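Local coordinates for protein nucleoporin NUP82 (Chaetomium thermophilum, PDB 5CWW) that probably acts as a structural component of the nuclear pore complex, the channel for nucleocytoplasmic transport, seen here as the protein's N-terminal beta-propeller domain, at residues Pro45-Ile49 and Leu578-Gln582; Arg52-Ile56 and Trp66-Ala70; Pro571-Ile577 and Leu588-Pro593. The contacts are given in a common frame with arbitrary orientation. Residues are numbered along the deposited sequence.

Contact 1 (Pro45-Ile49 and Leu578-Gln582)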
loop_
_atom_site.group_PDB
_atom_site.type_symbol
_atom_site.label_atom_id
_atom_site.label_comp_id
_atom_site.label_asym_id
_atom_site.label_seq_id
_atom_site.Cartn_x
_atom_site.Cartn_y
_atom_site.Cartn_z
ATOM N N PRO B 45 2.243 -12.845 1.682
ATOM C CA PRO B 45 2.579 -12.474 3.061
ATOM C C PRO B 45 1.851 -13.334 4.089
ATOM O O PRO B 45 0.813 -13.918 3.777
ATOM C CB PRO B 45 2.127 -11.014 3.152
ATOM C CG PRO B 45 1.062 -10.880 2.125
ATOM C CD PRO B 45 1.446 -11.804 1.009
ATOM N N ARG B 46 2.401 -13.407 5.298
ATOM C CA ARG B 46 1.803 -14.188 6.374
ATOM C C ARG B 46 1.778 -13.389 7.674
ATOM O O ARG B 46 2.665 -13.529 8.522
ATOM C CB ARG B 46 2.567 -15.499 6.582
ATOM C CG ARG B 46 1.910 -16.432 7.592
ATOM C CD ARG B 46 2.758 -17.661 7.882
ATOM N NE ARG B 46 2.075 -18.576 8.797
ATOM C CZ ARG B 46 2.677 -19.321 9.723
ATOM N NH1 ARG B 46 3.994 -19.284 9.877
ATOM N NH2 ARG B 46 1.953 -20.114 10.499
ATOM N N ARG B 47 0.753 -12.552 7.818
ATOM C CA ARG B 47 0.522 -11.805 9.049
ATOM C C ARG B 47 -0.504 -12.541 9.900
ATOM O O ARG B 47 -1.582 -12.021 10.185
ATOM C CB ARG B 47 0.050 -10.384 8.736
ATOM C CG ARG B 47 1.046 -9.589 7.913
ATOM C CD ARG B 47 0.688 -8.115 7.853
ATOM N NE ARG B 47 1.667 -7.361 7.075
ATOM C CZ ARG B 47 2.853 -6.972 7.537
ATOM N NH1 ARG B 47 3.219 -7.264 8.778
ATOM N NH2 ARG B 47 3.679 -6.293 6.754
ATOM N N THR B 48 -0.156 -13.758 10.300
ATOM C CA THR B 48 -1.106 -14.663 10.932
ATOM C C THR B 48 -1.203 -14.478 12.448
ATOM O O THR B 48 -1.902 -15.237 13.122
ATOM C CB THR B 48 -0.733 -16.122 10.627
ATOM O OG1 THR B 48 0.679 -16.297 10.791
ATOM C CG2 THR B 48 -1.115 -16.476 9.197
ATOM N N ILE B 49 -0.511 -13.474 12.980
ATOM C CA ILE B 49 -0.586 -13.161 14.406
ATOM C C ILE B 49 -0.952 -11.695 14.608
ATOM O O ILE B 49 -0.352 -10.802 14.008
ATOM C CB ILE B 49 0.741 -13.458 15.138
ATOM C CG1 ILE B 49 1.118 -14.934 14.977
ATOM C CG2 ILE B 49 0.619 -13.110 16.621
ATOM C CD1 ILE B 49 2.478 -15.301 15.550
ATOM N N LEU B 578 7.045 -11.967 19.185
ATOM C CA LEU B 578 6.275 -13.185 18.990
ATOM C C LEU B 578 6.188 -13.511 17.502
ATOM O O LEU B 578 5.801 -12.667 16.692
ATOM C CB LEU B 578 4.878 -13.038 19.593
ATOM C CG LEU B 578 3.988 -14.280 19.528
ATOM C CD1 LEU B 578 4.582 -15.419 20.351
ATOM C CD2 LEU B 578 2.585 -13.945 20.004
ATOM N N SER B 579 6.572 -14.731 17.149
ATOM C CA SER B 579 6.377 -15.243 15.797
ATOM C C SER B 579 5.964 -16.702 15.899
ATOM O O SER B 579 5.657 -17.185 16.989
ATOM C CB SER B 579 7.648 -15.088 14.958
ATOM O OG SER B 579 7.427 -15.484 13.613
ATOM N N ALA B 580 5.959 -17.411 14.776
ATOM C CA ALA B 580 5.563 -18.813 14.789
ATOM C C ALA B 580 5.887 -19.513 13.481
ATOM O O ALA B 580 5.842 -18.908 12.410
ATOM C CB ALA B 580 4.070 -18.939 15.084
ATOM N N THR B 581 6.219 -20.794 13.585
ATOM C CA THR B 581 6.333 -21.657 12.420
ATOM C C THR B 581 4.951 -22.231 12.134
ATOM O O THR B 581 3.962 -21.796 12.724
ATOM C CB THR B 581 7.342 -22.797 12.642
ATOM O OG1 THR B 581 6.895 -23.636 13.714
ATOM C CG2 THR B 581 8.718 -22.238 12.976
ATOM N N GLN B 582 4.880 -23.204 11.233
ATOM C CA GLN B 582 3.613 -23.853 10.919
ATOM C C GLN B 582 3.069 -24.613 12.125
ATOM O O GLN B 582 1.868 -24.876 12.209
ATOM C CB GLN B 582 3.776 -24.812 9.737
ATOM C CG GLN B 582 4.228 -24.151 8.443
ATOM C CD GLN B 582 3.130 -23.338 7.785
ATOM O OE1 GLN B 582 2.715 -22.300 8.303
ATOM N NE2 GLN B 582 2.652 -23.808 6.640
#
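Arg-46 is the first residue of 45-49 to reach across. Its side chain is fully extended, with chi1 to chi3 all near 180°, and it delivers the guanidinium to the end of the strand 576-580. There NH1 of Arg-46 gives a weak hydrogen bond to O of Ala-580 (3.2 Å), and NH2 gives another weak but straight one to O of Thr-581 (3.4 Å). The OE1 of Gln-582 lies 3.2 Å from NH2 of Arg-46, but over the face of the guanidinium, where the angle is too poor for a bond. Arg-47 turns elsewhere: its guanidinium forms a salt bridge with Asp-391 and a hydrogen bond to O of Phe-492. This is the seam of a seven-bladed beta-propeller, where the loop leading into the first blade meets a strand of the last, more than 500 residues later. At Thr-48, N bonds weakly back to O of Arg-46 (3.3 Å), a local kink before strand 49-52 begins. Ile-49 then supplies the apolar half of the contact. Its CG2 sits 4.0 Å from CD2 of Leu-578, and its CD1 is 4.0 Å from CB of Ala-580; Leu-578 and Ala-580 both have CA-to-CB bonds pointing toward 45-49. Ser-579 between them points away, and its OG bonds to O of Ala-563. With the CA atoms of Ile-49 and Ser-579 7.4 Å apart, the segments form no beta pairing.

Contact 2 (Arg52-Ile56 and Trp66-Ala70)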
loop_
_atom_site.group_PDB
_atom_site.type_symbol
_atom_site.label_atom_id
_atom_site.label_comp_id
_atom_site.label_asym_id
_atom_site.label_seq_id
_atom_site.Cartn_x
_atom_site.Cartn_y
_atom_site.Cartn_z
ATOM N N ARG B 52 -3.783 -7.628 21.162
ATOM C CA ARG B 52 -4.259 -6.476 21.910
ATOM C C ARG B 52 -3.890 -6.718 23.367
ATOM O O ARG B 52 -4.288 -7.725 23.955
ATOM C CB ARG B 52 -5.767 -6.269 21.730
ATOM C CG ARG B 52 -6.636 -7.451 22.130
ATOM C CD ARG B 52 -8.109 -7.153 21.898
ATOM N NE ARG B 52 -8.974 -8.153 22.516
ATOM C CZ ARG B 52 -10.302 -8.083 22.544
ATOM N NH1 ARG B 52 -10.932 -7.057 21.985
ATOM N NH2 ARG B 52 -11.005 -9.040 23.133
ATOM N N GLY B 53 -3.116 -5.807 23.945
ATOM C CA GLY B 53 -2.563 -6.024 25.269
ATOM C C GLY B 53 -1.787 -7.329 25.297
ATOM O O GLY B 53 -0.883 -7.536 24.487
ATOM N N THR B 54 -2.156 -8.218 26.214
ATOM C CA THR B 54 -1.504 -9.519 26.337
ATOM C C THR B 54 -2.258 -10.620 25.586
ATOM O O THR B 54 -1.830 -11.775 25.580
ATOM C CB THR B 54 -1.361 -9.933 27.812
ATOM O OG1 THR B 54 -2.648 -9.944 28.442
ATOM C CG2 THR B 54 -0.447 -8.967 28.545
ATOM N N GLU B 55 -3.374 -10.261 24.957
ATOM C CA GLU B 55 -4.126 -11.210 24.141
ATOM C C GLU B 55 -3.532 -11.296 22.741
ATOM O O GLU B 55 -3.050 -10.297 22.203
ATOM C CB GLU B 55 -5.599 -10.805 24.043
ATOM C CG GLU B 55 -6.352 -10.798 25.365
ATOM C CD GLU B 55 -7.825 -10.466 25.190
ATOM O OE1 GLU B 55 -8.271 -10.311 24.033
ATOM O OE2 GLU B 55 -8.538 -10.359 26.210
ATOM N N ILE B 56 -3.572 -12.490 22.153
ATOM C CA ILE B 56 -3.130 -12.672 20.777
ATOM C C ILE B 56 -4.129 -13.518 19.991
ATOM O O ILE B 56 -4.862 -14.328 20.560
ATOM C CB ILE B 56 -1.732 -13.336 20.701
ATOM C CG1 ILE B 56 -1.750 -14.739 21.317
ATOM C CG2 ILE B 56 -0.700 -12.461 21.392
ATOM C CD1 ILE B 56 -0.488 -15.536 21.051
ATOM N N TRP B 66 -7.526 -18.012 19.875
ATOM C CA TRP B 66 -7.514 -16.859 20.765
ATOM C C TRP B 66 -6.988 -17.235 22.146
ATOM O O TRP B 66 -7.400 -18.245 22.715
ATOM C CB TRP B 66 -8.931 -16.293 20.867
ATOM C CG TRP B 66 -9.075 -15.086 21.730
ATOM C CD1 TRP B 66 -8.143 -14.116 21.952
ATOM C CD2 TRP B 66 -10.231 -14.718 22.488
ATOM N NE1 TRP B 66 -8.649 -13.162 22.804
ATOM C CE2 TRP B 66 -9.929 -13.511 23.149
ATOM C CE3 TRP B 66 -11.492 -15.293 22.675
ATOM C CZ2 TRP B 66 -10.842 -12.868 23.980
ATOM C CZ3 TRP B 66 -12.397 -14.655 23.501
ATOM C CH2 TRP B 66 -12.068 -13.454 24.144
ATOM N N GLY B 67 -6.083 -16.426 22.688
ATOM C CA GLY B 67 -5.534 -16.697 24.004
ATOM C C GLY B 67 -4.863 -15.512 24.677
ATOM O O GLY B 67 -4.319 -14.630 24.013
ATOM N N ASP B 68 -4.913 -15.502 26.007
ATOM C CA ASP B 68 -4.240 -14.490 26.815
ATOM C C ASP B 68 -2.927 -15.062 27.345
ATOM O O ASP B 68 -2.924 -16.053 28.075
ATOM C CB ASP B 68 -5.137 -14.039 27.972
ATOM C CG ASP B 68 -4.606 -12.807 28.688
ATOM O OD1 ASP B 68 -3.388 -12.741 28.961
ATOM O OD2 ASP B 68 -5.411 -11.898 28.980
ATOM N N LEU B 69 -1.817 -14.430 26.978
ATOM C CA LEU B 69 -0.495 -14.918 27.357
ATOM C C LEU B 69 -0.266 -14.862 28.864
ATOM O O LEU B 69 0.486 -15.667 29.410
ATOM C CB LEU B 69 0.593 -14.113 26.643
ATOM C CG LEU B 69 0.595 -14.181 25.115
ATOM C CD1 LEU B 69 1.716 -13.317 24.555
ATOM C CD2 LEU B 69 0.728 -15.616 24.622
ATOM N N ALA B 70 -0.915 -13.912 29.531
ATOM C CA ALA B 70 -0.778 -13.769 30.977
ATOM C C ALA B 70 -1.352 -14.983 31.697
ATOM O O ALA B 70 -0.691 -15.585 32.543
ATOM C CB ALA B 70 -1.462 -12.496 31.454
#
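This is antiparallel beta pairing at the end of the hairpin formed by strands 55-60 and 63-68, just where the second strand gives way to helix 69-77. Ile-56 and Gly-67 form the hydrogen-bonded pair, with N of Ile-56 to O of Gly-67 at 2.9 Å and N of Gly-67 to O of Ile-56 at 3.2 Å. Next to it, Glu-55 and Asp-68 form a non-hydrogen-bonded pair with CA atoms 4.2 Å apart. Past this last bridge, N of Leu-69, the first helix residue, donates to O of Thr-54 (3.0 Å). Asp-68 is the N-cap: its OD1 accepts from N of Ala-70 (2.8 Å) and also from OG1 of Thr-54 (2.9 Å), tying the helix start to the preceding turn. That turn, Arg-52 to Glu-55, is type II', with Gly-53 at the positive phi that favours glycine, and it joins strands 49-52 and 55-60 of this four-stranded propeller blade. On the face carrying Glu-55 and Asp-68, OE1 of Glu-55 accepts from NE1 of Trp-66 (3.1 Å) and forms a salt bridge with NE of Arg-52 (2.7 Å). Its OE2 bonds to Ser-145, while Arg-52 also donates to carbonyls of Gln-126 and Pro-143, so this polar cluster reaches the next blade. On the other face, CD1 of Ile-56 packs 3.8 Å from CD2 of Leu-69. Beyond these two side chains lie Leu-578 and Phe-576 of the last blade.

Contact 3 (Pro571-Ile577 and Leu588-Pro593)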
loop_
_atom_site.group_PDB
_atom_site.type_symbol
_atom_site.label_atom_id
_atom_site.label_comp_id
_atom_site.label_asym_id
_atom_site.label_seq_id
_atom_site.Cartn_x
_atom_site.Cartn_y
_atom_site.Cartn_z
ATOM N N PRO B 571 4.064 -4.812 31.111
ATOM C CA PRO B 571 4.793 -4.646 32.375
ATOM C C PRO B 571 4.994 -5.950 33.146
ATOM O O PRO B 571 5.980 -6.074 33.873
ATOM C CB PRO B 571 3.904 -3.681 33.169
ATOM C CG PRO B 571 2.556 -3.796 32.550
ATOM C CD PRO B 571 2.814 -4.034 31.101
ATOM N N ASP B 572 4.080 -6.903 32.989
ATOM C CA ASP B 572 4.159 -8.167 33.717
ATOM C C ASP B 572 4.901 -9.242 32.925
ATOM O O ASP B 572 5.766 -9.930 33.467
ATOM C CB ASP B 572 2.756 -8.665 34.073
ATOM C CG ASP B 572 2.000 -7.697 34.965
ATOM O OD1 ASP B 572 2.648 -6.989 35.764
ATOM O OD2 ASP B 572 0.756 -7.646 34.868
ATOM N N LEU B 573 4.558 -9.389 31.648
ATOM C CA LEU B 573 5.177 -10.407 30.803
ATOM C C LEU B 573 6.527 -9.941 30.266
ATOM O O LEU B 573 7.403 -10.757 29.977
ATOM C CB LEU B 573 4.253 -10.773 29.641
ATOM C CG LEU B 573 2.958 -11.497 30.016
ATOM C CD1 LEU B 573 2.051 -11.615 28.800
ATOM C CD2 LEU B 573 3.249 -12.873 30.601
ATOM N N GLY B 574 6.681 -8.627 30.125
ATOM C CA GLY B 574 7.933 -8.043 29.680
ATOM C C GLY B 574 7.924 -7.592 28.230
ATOM O O GLY B 574 6.871 -7.325 27.650
ATOM N N TYR B 575 9.118 -7.519 27.652
ATOM C CA TYR B 575 9.326 -6.978 26.314
ATOM C C TYR B 575 9.930 -8.052 25.418
ATOM O O TYR B 575 11.049 -8.508 25.654
ATOM C CB TYR B 575 10.228 -5.745 26.394
ATOM C CG TYR B 575 10.676 -5.165 25.070
ATOM C CD1 TYR B 575 9.792 -5.008 24.009
ATOM C CD2 TYR B 575 11.986 -4.738 24.899
ATOM C CE1 TYR B 575 10.212 -4.464 22.804
ATOM C CE2 TYR B 575 12.413 -4.194 23.705
ATOM C CZ TYR B 575 11.525 -4.057 22.661
ATOM O OH TYR B 575 11.964 -3.511 21.478
ATOM N N PHE B 576 9.185 -8.459 24.394
ATOM C CA PHE B 576 9.601 -9.576 23.555
ATOM C C PHE B 576 8.945 -9.562 22.179
ATOM O O PHE B 576 8.023 -8.787 21.920
ATOM C CB PHE B 576 9.285 -10.900 24.257
ATOM C CG PHE B 576 7.816 -11.138 24.482
ATOM C CD1 PHE B 576 7.138 -10.469 25.488
ATOM C CD2 PHE B 576 7.118 -12.041 23.697
ATOM C CE1 PHE B 576 5.789 -10.689 25.700
ATOM C CE2 PHE B 576 5.769 -12.265 23.905
ATOM C CZ PHE B 576 5.105 -11.590 24.908
ATOM N N ILE B 577 9.448 -10.425 21.302
ATOM C CA ILE B 577 8.884 -10.622 19.975
ATOM C C ILE B 577 8.146 -11.944 19.925
ATOM O O ILE B 577 8.576 -12.922 20.532
ATOM C CB ILE B 577 9.966 -10.622 18.893
ATOM C CG1 ILE B 577 10.722 -9.303 18.905
ATOM C CG2 ILE B 577 9.365 -10.853 17.511
ATOM C CD1 ILE B 577 12.074 -9.441 18.319
ATOM N N LEU B 588 10.947 -14.614 21.783
ATOM C CA LEU B 588 12.281 -14.206 22.209
ATOM C C LEU B 588 12.231 -12.900 23.001
ATOM O O LEU B 588 11.758 -11.876 22.503
ATOM C CB LEU B 588 13.188 -14.053 20.988
ATOM C CG LEU B 588 13.235 -15.289 20.084
ATOM C CD1 LEU B 588 14.038 -15.010 18.826
ATOM C CD2 LEU B 588 13.808 -16.488 20.830
ATOM N N PHE B 589 12.737 -12.950 24.231
ATOM C CA PHE B 589 12.617 -11.842 25.176
ATOM C C PHE B 589 13.864 -10.959 25.210
ATOM O O PHE B 589 14.982 -11.438 25.016
ATOM C CB PHE B 589 12.331 -12.387 26.580
ATOM C CG PHE B 589 10.955 -12.976 26.734
ATOM C CD1 PHE B 589 10.604 -14.140 26.070
ATOM C CD2 PHE B 589 10.015 -12.367 27.548
ATOM C CE1 PHE B 589 9.338 -14.680 26.208
ATOM C CE2 PHE B 589 8.747 -12.903 27.692
ATOM C CZ PHE B 589 8.409 -14.062 27.021
ATOM N N PHE B 590 13.653 -9.669 25.461
ATOM C CA PHE B 590 14.738 -8.689 25.523
ATOM C C PHE B 590 14.792 -7.974 26.866
ATOM O O PHE B 590 15.804 -7.362 27.206
ATOM C CB PHE B 590 14.587 -7.658 24.411
ATOM C CG PHE B 590 14.585 -8.252 23.046
ATOM C CD1 PHE B 590 15.773 -8.583 22.417
ATOM C CD2 PHE B 590 13.393 -8.490 22.391
ATOM C CE1 PHE B 590 15.769 -9.135 21.155
ATOM C CE2 PHE B 590 13.383 -9.039 21.134
ATOM C CZ PHE B 590 14.572 -9.364 20.512
ATOM N N GLU B 591 13.700 -8.041 27.620
ATOM C CA GLU B 591 13.627 -7.360 28.905
ATOM C C GLU B 591 12.476 -7.896 29.745
ATOM O O GLU B 591 11.307 -7.755 29.385
ATOM C CB GLU B 591 13.466 -5.853 28.692
ATOM C CG GLU B 591 13.552 -5.018 29.958
ATOM C CD GLU B 591 13.427 -3.533 29.674
ATOM O OE1 GLU B 591 12.918 -3.176 28.590
ATOM O OE2 GLU B 591 13.846 -2.722 30.526
ATOM N N THR B 592 12.826 -8.513 30.870
ATOM C CA THR B 592 11.849 -9.046 31.809
ATOM C C THR B 592 11.742 -8.116 33.014
ATOM O O THR B 592 12.633 -7.300 33.243
ATOM C CB THR B 592 12.227 -10.462 32.275
ATOM O OG1 THR B 592 13.537 -10.443 32.854
ATOM C CG2 THR B 592 12.211 -11.430 31.101
ATOM N N PRO B 593 10.646 -8.224 33.783
ATOM C CA PRO B 593 10.489 -7.388 34.980
ATOM C C PRO B 593 11.606 -7.603 35.998
ATOM O O PRO B 593 11.908 -6.684 36.760
ATOM C CB PRO B 593 9.142 -7.839 35.552
ATOM C CG PRO B 593 8.417 -8.440 34.406
ATOM C CD PRO B 593 9.464 -9.070 33.546
#
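Phe-576 and Phe-589 make the apolar centre, an offset stack with centroids 4.5 Å apart and planes only 15° from parallel. CB of Phe-576 adds a CH-pi contact, 3.7 Å from the centroid of the Phe-589 ring and over its face. The two residues are a non-hydrogen-bonded pair of the hairpin 576-580/585-589, in the last blade of the propeller, and Phe-576 also packs against Leu-69 of helix 69-77. Tyr-575 points to the other face, and its ring obliquely meets that of Phe-590, which leaves the bulge sideways: centroids 5.8 Å apart, planes at 46°, with CD2 of Tyr-575 3.9 Å from CB of Phe-590. The OH of Tyr-575 hydrogen-bonds to Asp-495. Between these faces runs the backbone ladder. Ile-577 and Leu-588 bond both ways, N of Ile-577 to O of Leu-588 at 3.0 Å and N of Leu-588 to O of Ile-577 at 3.2 Å. Beyond the Phe-576/Phe-589 pair comes a classic beta bulge, Phe-590 and Glu-591 facing Tyr-575: O of Tyr-575 takes N of Phe-590 (2.9 Å) and, weakly, N of Glu-591 (3.3 Å), while N of Tyr-575 gives to O of Glu-591 (2.8 Å). At Gly-574 a CB would clash with O of Glu-591. At the outer edge, CG of Pro-593, the last modelled residue, lies 3.2 Å from O of Asp-572. With no side-chain hydrogen bond between the segments, backbone bonds set the register, while side-chain contacts are mainly apolar, led by the Phe-576/Phe-589 stack.

In the fold
Contact 1 bridges the first and last blades of the propeller; contact 2 lies in the first and contact 3 in the last, and their side chains meet across the same seam. No other protein chain of the assembly touches their segments. Contacts 1 and 3 share strand 576-580, with centres about 19 Å apart, and meet only through their adjoining sequence. Toward contact 1, with centres about 15 Å apart, CD1 of Ile-56 in contact 2 packs 3.6 Å from CD2 of Leu-578. Toward contact 3, about 14 Å between centres, CD1 of Leu-573 lies 3.6 Å from both CB of Leu-69 and CG2 of Thr-54, and CZ of Phe-576 is 3.8 Å from CD1 of Leu-69.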